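SH2 domain-containing protein 3C (Homo sapiens, PDB 3T6G) acts as an adapter in cell adhesion and migration signalling, binding BCAR1 through a C-terminal Cdc25-homology domain whose closed conformation precludes canonical exchange activity. Local coordinates at residues Phe21-Ile26 and Glu272-Val276; Asp61-Ile67 and Thr204-His208; Leu87-Arg93 and Leu212-Glu217. The protein carries 2 engineered substitutions. All coordinates share one frame. Numbering follows the deposited sequence.

How the interactions relate
The three contacts lie in the helical C-terminal part of the protein, which holds the Cdc25-homology (Ras-GEF) domain. Interaction 1 closes the longest loop, tying the segment before helix 35-46 to helix 271-276, and both other contacts are nested inside that loop along the chain. Its centre is about 21 Å from that of interaction 2, with nearest atoms about 6 Å apart, and about 30 Å from that of interaction 3. Interactions 2 and 3 alternate in sequence, with centres about 15 Å apart: residues 204-208 and 212-217 follow each other closely, so one run of chain packs first in the interior, then beside the BCAR1 interface. Of the three, interaction 3 alone touches the BCAR1 chain.

Interaction 1 of 3, residues Phe21-Ile26 and Glu272-Val276; sequences FQSLLI and ELLEV
Glu-275 extends its side chain over residues 21-26, its carboxylate resting among Phe-21, Ser-23 and Leu-25. Its CA-to-CB bond points toward the loop, chi1 and chi2 are both t, and Ser-23 OG lies 2.5 Å from Glu-275 OE2 and 2.8 Å from Glu-275 OE1. The hydroxyl can give its one proton to either oxygen and the choice is not settled; the OE2 distance is very short and less certain. Ser-23 is t and nearly fully extended (phi/psi -174/178), after which Leu-24 and Leu-25 turn with helical angles; Leu-25 N makes a weak hydrogen bond to Ser-23 OG, 3.3 Å, within this turn. The contact fastens the irregular segment preceding helix 35-46 onto the short helix 271-276 at the surface of the Cdc25-homology domain. Phe-21 (chi1 t) presents its ring edge, CZ lying 3.2 Å from Glu-275 OE2, while Leu-25 CB approaches the same oxygen at 3.5 Å. One turn earlier, at the closest backbone approach (Leu-25 CA to Glu-272 CA, 8.4 Å), Leu-25 CD1 lies 4.2 Å from Glu-272 OE2. Beneath the loop, Ile-26 packs on Leu-37 of helix 35-46 and on Phe-281 of helix 279-287, which Glu-275 also touches.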
loop_
_atom_site.group_PDB
_atom_site.type_symbol
_atom_site.label_atom_id
_atom_site.label_comp_id
_atom_site.label_asym_id
_atom_site.label_seq_id
_atom_site.Cartn_x
_atom_site.Cartn_y
_atom_site.Cartn_z
ATOM N N PHE A 21 -21.572 10.581 4.115
ATOM C CA PHE A 21 -21.044 11.630 3.252
ATOM C C PHE A 21 -22.187 12.454 2.652
ATOM O O PHE A 21 -23.184 11.903 2.181
ATOM C CB PHE A 21 -20.163 11.006 2.162
ATOM C CG PHE A 21 -19.635 11.998 1.151
ATOM C CD1 PHE A 21 -18.417 12.620 1.342
ATOM C CD2 PHE A 21 -20.356 12.296 0.008
ATOM C CE1 PHE A 21 -17.929 13.532 0.421
ATOM C CE2 PHE A 21 -19.871 13.206 -0.922
ATOM C CZ PHE A 21 -18.654 13.822 -0.713
ATOM N N GLN A 22 -22.049 13.776 2.707
ATOM C CA GLN A 22 -23.057 14.694 2.196
ATOM C C GLN A 22 -22.323 15.759 1.399
ATOM O O GLN A 22 -21.179 16.078 1.726
ATOM C CB GLN A 22 -23.811 15.356 3.350
ATOM C CG GLN A 22 -24.593 14.411 4.279
ATOM C CD GLN A 22 -25.142 15.123 5.527
ATOM O OE1 GLN A 22 -24.377 15.506 6.423
ATOM N NE2 GLN A 22 -26.464 15.296 5.586
ATOM N N SER A 23 -22.970 16.298 0.359
ATOM C CA SER A 23 -22.394 17.342 -0.499
ATOM C C SER A 23 -23.430 17.847 -1.496
ATOM O O SER A 23 -24.555 17.352 -1.521
ATOM C CB SER A 23 -21.193 16.803 -1.276
ATOM O OG SER A 23 -20.704 17.773 -2.189
ATOM N N LEU A 24 -23.053 18.826 -2.322
ATOM C CA LEU A 24 -23.935 19.320 -3.390
ATOM C C LEU A 24 -23.935 18.357 -4.572
ATOM O O LEU A 24 -24.933 18.224 -5.280
ATOM C CB LEU A 24 -23.506 20.705 -3.877
ATOM C CG LEU A 24 -23.938 21.945 -3.104
ATOM C CD1 LEU A 24 -23.269 23.155 -3.727
ATOM C CD2 LEU A 24 -25.465 22.142 -3.098
ATOM N N LEU A 25 -22.796 17.702 -4.779
ATOM C CA LEU A 25 -22.648 16.669 -5.793
ATOM C C LEU A 25 -23.397 15.405 -5.401
ATOM O O LEU A 25 -24.132 14.841 -6.202
ATOM C CB LEU A 25 -21.176 16.331 -5.958
ATOM C CG LEU A 25 -20.375 17.164 -6.957
ATOM C CD1 LEU A 25 -21.020 18.510 -7.192
ATOM C CD2 LEU A 25 -18.900 17.293 -6.536
ATOM N N ILE A 26 -23.206 14.952 -4.166
ATOM C CA ILE A 26 -23.863 13.727 -3.726
ATOM C C ILE A 26 -25.014 13.946 -2.745
ATOM O O ILE A 26 -24.780 14.110 -1.548
ATOM C CB ILE A 26 -22.852 12.739 -3.131
ATOM C CG1 ILE A 26 -22.396 11.777 -4.217
ATOM C CG2 ILE A 26 -23.462 11.972 -1.960
ATOM C CD1 ILE A 26 -21.150 12.232 -4.898
ATOM N N GLU A 272 -14.353 21.276 -5.548
ATOM C CA GLU A 272 -15.088 20.222 -6.260
ATOM C C GLU A 272 -14.154 19.130 -6.728
ATOM O O GLU A 272 -14.495 17.948 -6.749
ATOM C CB GLU A 272 -15.838 20.791 -7.458
ATOM C CG GLU A 272 -16.702 22.000 -7.146
ATOM C CD GLU A 272 -17.678 22.302 -8.270
ATOM O OE1 GLU A 272 -17.228 22.772 -9.339
ATOM O OE2 GLU A 272 -18.891 22.051 -8.087
ATOM N N LEU A 273 -12.959 19.546 -7.102
ATOM C CA LEU A 273 -11.952 18.631 -7.573
ATOM C C LEU A 273 -11.517 17.750 -6.423
ATOM O O LEU A 273 -11.384 16.535 -6.599
ATOM C CB LEU A 273 -10.769 19.407 -8.132
ATOM C CG LEU A 273 -10.431 19.221 -9.603
ATOM C CD1 LEU A 273 -9.046 19.785 -9.844
ATOM C CD2 LEU A 273 -10.454 17.745 -9.965
ATOM N N LEU A 274 -11.307 18.344 -5.243
ATOM C CA LEU A 274 -10.973 17.543 -4.054
ATOM C C LEU A 274 -12.095 16.554 -3.811
ATOM O O LEU A 274 -11.836 15.364 -3.606
ATOM C CB LEU A 274 -10.723 18.391 -2.799
ATOM C CG LEU A 274 -9.453 19.244 -2.824
ATOM C CD1 LEU A 274 -9.221 19.992 -1.532
ATOM C CD2 LEU A 274 -8.276 18.387 -3.112
ATOM N N GLU A 275 -13.346 17.007 -3.878
ATOM C CA GLU A 275 -14.424 16.032 -3.686
ATOM C C GLU A 275 -14.262 14.804 -4.598
ATOM O O GLU A 275 -14.392 13.653 -4.132
ATOM C CB GLU A 275 -15.781 16.659 -3.901
ATOM C CG GLU A 275 -16.926 15.762 -3.508
ATOM C CD GLU A 275 -18.157 16.565 -3.114
ATOM O OE1 GLU A 275 -18.017 17.791 -2.888
ATOM O OE2 GLU A 275 -19.264 15.978 -3.035
ATOM N N VAL A 276 -13.949 15.060 -5.881
ATOM C CA VAL A 276 -13.897 14.022 -6.923
ATOM C C VAL A 276 -12.867 12.954 -6.580
ATOM O O VAL A 276 -13.059 11.770 -6.832
ATOM C CB VAL A 276 -13.583 14.651 -8.317
ATOM C CG1 VAL A 276 -13.295 13.589 -9.323
ATOM C CG2 VAL A 276 -14.757 15.544 -8.802
#

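Interaction 2 of 3, residues Asp61-Ile67 and Thr204-His208; sequences DCLVARI and TTFPH
Thr-204, in an extended conformation (phi/psi -84/148), leads the loop in from helix 175-193, its carbonyl hydrogen-bonded to Asn-259. At Thr-205 the chain bends (-142/-27), and Thr-205 O is met by Ile-67 CD1 at 3.5 Å and by Cys-62 SG at 3.9 Å. Phe-206 returns to extended angles (-160/100); its CA-to-CB bond points toward residues 61-67, and chi1 t lays the ring against them, its CA 7.2 Å from that of Cys-62. Ile-67 CD1 sits over one face, 4.1 Å from the centroid of the Phe-206 ring and 18° off the normal, a CH-pi contact. Ala-65 CB approaches Phe-206 CE1 at 3.7 Å, and Asp-61 CB approaches Phe-206 CD1 at 4.0 Å. Helix 50-64 ends in a Schellman motif, after which Ile-67 (chi1 m, chi2 t) lies against the ring: Arg-66 takes positive phi (55/49) and Ile-67 N bonds Cys-62 O at 2.8 Å. The Asp-61 carboxylate makes a salt bridge to Arg-102 and hydrogen bonds to Ser-147 and Asn-144. In this buried core of the Cdc25-homology (Ras-GEF) domain, the Phe-206 ring stacks with Phe-146 of helix 145-155 and touches Met-84 of helix 83-86, while Thr-205 packs against helix 253-263.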
loop_
_atom_site.group_PDB
_atom_site.type_symbol
_atom_site.label_atom_id
_atom_site.label_comp_id
_atom_site.label_asym_id
_atom_site.label_seq_id
_atom_site.Cartn_x
_atom_site.Cartn_y
_atom_site.Cartn_z
ATOM N N ASP A 61 -4.401 12.241 -1.028
ATOM C CA ASP A 61 -3.723 10.986 -0.810
ATOM C C ASP A 61 -2.961 11.096 0.496
ATOM O O ASP A 61 -3.002 10.209 1.355
ATOM C CB ASP A 61 -2.710 10.719 -1.948
ATOM C CG ASP A 61 -3.340 10.049 -3.168
ATOM O OD1 ASP A 61 -4.498 9.567 -3.059
ATOM O OD2 ASP A 61 -2.655 9.999 -4.234
ATOM N N CYS A 62 -2.234 12.197 0.606
ATOM C CA CYS A 62 -1.412 12.479 1.748
ATOM C C CYS A 62 -2.203 12.744 3.032
ATOM O O CYS A 62 -1.724 12.474 4.136
ATOM C CB CYS A 62 -0.518 13.648 1.419
ATOM S SG CYS A 62 0.767 13.194 0.273
ATOM N N LEU A 63 -3.412 13.273 2.903
ATOM C CA LEU A 63 -4.221 13.505 4.098
ATOM C C LEU A 63 -4.679 12.152 4.635
ATOM O O LEU A 63 -4.658 11.914 5.841
ATOM C CB LEU A 63 -5.420 14.421 3.798
ATOM C CG LEU A 63 -5.139 15.940 3.806
ATOM C CD1 LEU A 63 -6.233 16.793 3.124
ATOM C CD2 LEU A 63 -4.941 16.455 5.238
ATOM N N VAL A 64 -5.082 11.267 3.725
ATOM C CA VAL A 64 -5.657 9.985 4.092
ATOM C C VAL A 64 -4.572 9.094 4.655
ATOM O O VAL A 64 -4.791 8.338 5.596
ATOM C CB VAL A 64 -6.284 9.272 2.881
ATOM C CG1 VAL A 64 -6.570 7.803 3.206
ATOM C CG2 VAL A 64 -7.565 9.986 2.433
ATOM N N ALA A 65 -3.393 9.193 4.070
ATOM C CA ALA A 65 -2.278 8.364 4.480
ATOM C C ALA A 65 -1.575 8.922 5.715
ATOM O O ALA A 65 -0.569 8.375 6.144
ATOM C CB ALA A 65 -1.281 8.273 3.346
ATOM N N ARG A 66 -2.080 10.032 6.253
ATOM C CA ARG A 66 -1.415 10.717 7.364
ATOM C C ARG A 66 0.026 11.068 7.080
ATOM O O ARG A 66 0.903 10.817 7.893
ATOM C CB ARG A 66 -1.534 9.908 8.666
ATOM C CG ARG A 66 -2.988 9.558 8.876
ATOM C CD ARG A 66 -3.225 8.808 10.100
ATOM N NE ARG A 66 -4.431 8.018 9.939
ATOM C CZ ARG A 66 -4.931 7.244 10.890
ATOM N NH1 ARG A 66 -4.310 7.166 12.068
ATOM N NH2 ARG A 66 -6.044 6.551 10.659
ATOM N N ILE A 67 0.252 11.673 5.923
ATOM C CA ILE A 67 1.504 12.360 5.621
ATOM C C ILE A 67 1.319 13.865 5.847
ATOM O O ILE A 67 2.281 14.578 6.164
ATOM C CB ILE A 67 1.953 12.049 4.167
ATOM C CG1 ILE A 67 2.427 10.594 4.086
ATOM C CG2 ILE A 67 3.067 13.000 3.689
ATOM C CD1 ILE A 67 2.566 10.072 2.669
ATOM N N THR A 204 10.425 12.617 -3.145
ATOM C CA THR A 204 9.320 11.750 -2.755
ATOM C C THR A 204 8.406 12.359 -1.706
ATOM O O THR A 204 8.838 13.074 -0.793
ATOM C CB THR A 204 9.823 10.392 -2.259
ATOM O OG1 THR A 204 10.737 9.853 -3.221
ATOM C CG2 THR A 204 8.672 9.434 -2.085
ATOM N N THR A 205 7.146 11.974 -1.806
ATOM C CA THR A 205 6.056 12.663 -1.181
ATOM C C THR A 205 5.115 11.591 -0.712
ATOM O O THR A 205 4.363 11.763 0.239
ATOM C CB THR A 205 5.370 13.526 -2.280
ATOM O OG1 THR A 205 5.446 14.928 -1.957
ATOM C CG2 THR A 205 3.944 13.088 -2.521
ATOM N N PHE A 206 5.161 10.459 -1.398
ATOM C CA PHE A 206 4.370 9.307 -1.022
ATOM C C PHE A 206 4.989 8.068 -1.655
ATOM O O PHE A 206 4.757 7.786 -2.822
ATOM C CB PHE A 206 2.947 9.489 -1.498
ATOM C CG PHE A 206 1.985 8.532 -0.888
ATOM C CD1 PHE A 206 0.659 8.872 -0.748
ATOM C CD2 PHE A 206 2.413 7.307 -0.429
ATOM C CE1 PHE A 206 -0.231 8.008 -0.178
ATOM C CE2 PHE A 206 1.522 6.426 0.134
ATOM C CZ PHE A 206 0.200 6.772 0.251
ATOM N N PRO A 207 5.763 7.309 -0.868
ATOM C CA PRO A 207 6.625 6.230 -1.352
ATOM C C PRO A 207 5.788 5.058 -1.821
ATOM O O PRO A 207 4.561 5.030 -1.608
ATOM C CB PRO A 207 7.371 5.818 -0.096
ATOM C CG PRO A 207 6.312 5.972 0.970
ATOM C CD PRO A 207 5.576 7.235 0.593
ATOM N N HIS A 208 6.443 4.089 -2.449
ATOM C CA HIS A 208 5.740 2.909 -2.932
ATOM C C HIS A 208 5.502 1.948 -1.743
ATOM O O HIS A 208 6.443 1.352 -1.218
ATOM C CB HIS A 208 6.548 2.263 -4.077
ATOM C CG HIS A 208 5.818 1.178 -4.802
ATOM N ND1 HIS A 208 4.483 1.264 -5.118
ATOM C CD2 HIS A 208 6.238 -0.028 -5.264
ATOM C CE1 HIS A 208 4.105 0.160 -5.746
ATOM N NE2 HIS A 208 5.152 -0.638 -5.847
#

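Interaction 3 of 3, residues Leu87-Arg93 and Leu212-Glu217; sequences LTLPHGR and LITLLE
Arg-93 and Glu-217 form a salt bridge in which a single carboxylate oxygen, Glu-217 OE1, lies at the edge of the guanidinium, 2.8 Å from Arg-93 NH2 and 3.0 Å from Arg-93 NE; both hydrogen bonds are weak. Glu-217 (chi1 and chi2 both m) has a second basic partner in Arg-96 of helix 93-115, bound through OE2; the same arginine hydrogen-bonds the Leu-87 and Leu-89 carbonyls. The CA atoms of Arg-93 and Glu-217 are 7.9 Å apart, and those of Leu-87 and Ile-213 7.2 Å. Residues 87-93 connect helices 83-86 and 93-115: Leu-87 and Thr-88 take turn-like angles (-81/-1 and -91/-21), Leu-89 is extended (-85/158), Gly-92 N bonds Leu-89 O at 3.0 Å, and Gly-92 is the N-cap of the next helix. This connection in the Cdc25-homology domain borders the BCAR1 interface, where His-91 meets Phe-103 of the BCAR1 chain edge-to-face. Residues 212-217 begin on helix 210-215, and Leu-216 N bonds Leu-212 O at 3.0 Å. Leu-216 (m, t) points toward the loop, setting CD1 3.6 Å from Leu-87 O and 4.0 Å from Thr-88 O. Leu-87, p at chi1 and chi2, brings CD1 to 3.9 Å from Leu-212 CD2; its CB is 4.4 Å from Ile-213 CG2. Thr-88 CG2 lies 4.3 Å from Leu-212 CD2, and Leu-212 also packs on Leu-243 of helix 236-250.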
loop_
_atom_site.group_PDB
_atom_site.type_symbol
_atom_site.label_atom_id
_atom_site.label_comp_id
_atom_site.label_asym_id
_atom_site.label_seq_id
_atom_site.Cartn_x
_atom_site.Cartn_y
_atom_site.Cartn_z
ATOM N N LEU A 87 1.643 2.178 9.202
ATOM C CA LEU A 87 1.213 1.057 8.356
ATOM C C LEU A 87 2.152 -0.164 8.325
ATOM O O LEU A 87 1.848 -1.156 7.668
ATOM C CB LEU A 87 0.803 1.517 6.948
ATOM C CG LEU A 87 1.712 2.476 6.191
ATOM C CD1 LEU A 87 2.940 1.750 5.728
ATOM C CD2 LEU A 87 0.967 3.045 5.012
ATOM N N THR A 88 3.270 -0.088 9.045
ATOM C CA THR A 88 4.114 -1.253 9.270
ATOM C C THR A 88 3.714 -1.986 10.552
ATOM O O THR A 88 4.032 -3.157 10.734
ATOM C CB THR A 88 5.587 -0.861 9.426
ATOM O OG1 THR A 88 5.792 -0.304 10.729
ATOM C CG2 THR A 88 6.004 0.140 8.358
ATOM N N LEU A 89 3.034 -1.282 11.448
ATOM C CA LEU A 89 2.691 -1.804 12.764
ATOM C C LEU A 89 1.407 -2.628 12.747
ATOM O O LEU A 89 0.575 -2.470 11.870
ATOM C CB LEU A 89 2.576 -0.665 13.779
ATOM C CG LEU A 89 3.910 -0.142 14.291
ATOM C CD1 LEU A 89 4.993 -1.089 13.871
ATOM C CD2 LEU A 89 4.186 1.237 13.755
ATOM N N PRO A 90 1.231 -3.515 13.735
ATOM C CA PRO A 90 0.161 -4.487 13.535
ATOM C C PRO A 90 -1.179 -3.792 13.665
ATOM O O PRO A 90 -2.170 -4.265 13.111
ATOM C CB PRO A 90 0.365 -5.482 14.687
ATOM C CG PRO A 90 1.596 -5.012 15.421
ATOM C CD PRO A 90 1.751 -3.564 15.106
ATOM N N HIS A 91 -1.214 -2.685 14.400
ATOM C CA HIS A 91 -2.474 -1.970 14.581
ATOM C C HIS A 91 -2.737 -0.991 13.443
ATOM O O HIS A 91 -3.831 -0.469 13.318
ATOM C CB HIS A 91 -2.593 -1.288 15.958
ATOM C CG HIS A 91 -1.635 -0.157 16.185
ATOM N ND1 HIS A 91 -0.267 -0.299 16.088
ATOM C CD2 HIS A 91 -1.851 1.130 16.558
ATOM C CE1 HIS A 91 0.320 0.850 16.372
ATOM N NE2 HIS A 91 -0.621 1.735 16.657
ATOM N N GLY A 92 -1.724 -0.764 12.618
ATOM C CA GLY A 92 -1.881 -0.034 11.376
ATOM C C GLY A 92 -2.781 -0.775 10.401
ATOM O O GLY A 92 -2.929 -0.382 9.253
ATOM N N ARG A 93 -3.406 -1.848 10.858
ATOM C CA ARG A 93 -4.225 -2.660 9.964
ATOM C C ARG A 93 -5.344 -1.866 9.256
ATOM O O ARG A 93 -5.556 -2.008 8.051
ATOM C CB ARG A 93 -4.780 -3.881 10.713
ATOM C CG ARG A 93 -6.013 -4.510 10.086
ATOM C CD ARG A 93 -6.133 -5.999 10.428
ATOM N NE ARG A 93 -6.197 -6.817 9.219
ATOM C CZ ARG A 93 -7.328 -7.264 8.678
ATOM N NH1 ARG A 93 -8.499 -6.992 9.254
ATOM N NH2 ARG A 93 -7.287 -7.987 7.562
ATOM N N LEU A 212 4.182 -3.784 0.218
ATOM C CA LEU A 212 4.115 -3.957 1.674
ATOM C C LEU A 212 2.696 -4.164 2.242
ATOM O O LEU A 212 2.421 -5.160 2.895
ATOM C CB LEU A 212 4.737 -2.761 2.371
ATOM C CG LEU A 212 4.512 -2.725 3.885
ATOM C CD1 LEU A 212 5.293 -3.867 4.571
ATOM C CD2 LEU A 212 4.929 -1.380 4.457
ATOM N N ILE A 213 1.786 -3.228 2.022
ATOM C CA ILE A 213 0.495 -3.363 2.674
ATOM C C ILE A 213 -0.288 -4.558 2.167
ATOM O O ILE A 213 -1.193 -5.053 2.833
ATOM C CB ILE A 213 -0.358 -2.086 2.609
ATOM C CG1 ILE A 213 -0.643 -1.669 1.162
ATOM C CG2 ILE A 213 0.312 -0.952 3.381
ATOM C CD1 ILE A 213 -1.530 -0.433 1.091
ATOM N N THR A 214 0.063 -5.038 0.991
ATOM C CA THR A 214 -0.613 -6.211 0.464
ATOM C C THR A 214 -0.080 -7.492 1.131
ATOM O O THR A 214 -0.850 -8.365 1.532
ATOM C CB THR A 214 -0.488 -6.257 -1.047
ATOM O OG1 THR A 214 -0.729 -4.942 -1.558
ATOM C CG2 THR A 214 -1.518 -7.204 -1.632
ATOM N N LEU A 215 1.241 -7.582 1.255
ATOM C CA LEU A 215 1.870 -8.606 2.062
ATOM C C LEU A 215 1.197 -8.680 3.443
ATOM O O LEU A 215 0.497 -9.647 3.749
ATOM C CB LEU A 215 3.357 -8.289 2.216
ATOM C CG LEU A 215 4.357 -9.063 1.357
ATOM C CD1 LEU A 215 3.665 -9.691 0.200
ATOM C CD2 LEU A 215 5.494 -8.176 0.887
ATOM N N LEU A 216 1.386 -7.649 4.263
ATOM C CA LEU A 216 0.919 -7.692 5.646
ATOM C C LEU A 216 -0.568 -7.983 5.787
ATOM O O LEU A 216 -1.051 -8.205 6.892
ATOM C CB LEU A 216 1.231 -6.402 6.387
ATOM C CG LEU A 216 2.552 -5.669 6.149
ATOM C CD1 LEU A 216 2.771 -4.608 7.237
ATOM C CD2 LEU A 216 3.699 -6.632 6.106
ATOM N N GLU A 217 -1.298 -7.972 4.684
ATOM C CA GLU A 217 -2.703 -8.334 4.743
ATOM C C GLU A 217 -2.943 -9.695 4.100
ATOM O O GLU A 217 -3.127 -9.812 2.881
ATOM C CB GLU A 217 -3.573 -7.250 4.109
ATOM C CG GLU A 217 -3.533 -5.949 4.885
ATOM C CD GLU A 217 -4.017 -6.116 6.312
ATOM O OE1 GLU A 217 -5.031 -6.824 6.495
ATOM O OE2 GLU A 217 -3.392 -5.549 7.244
#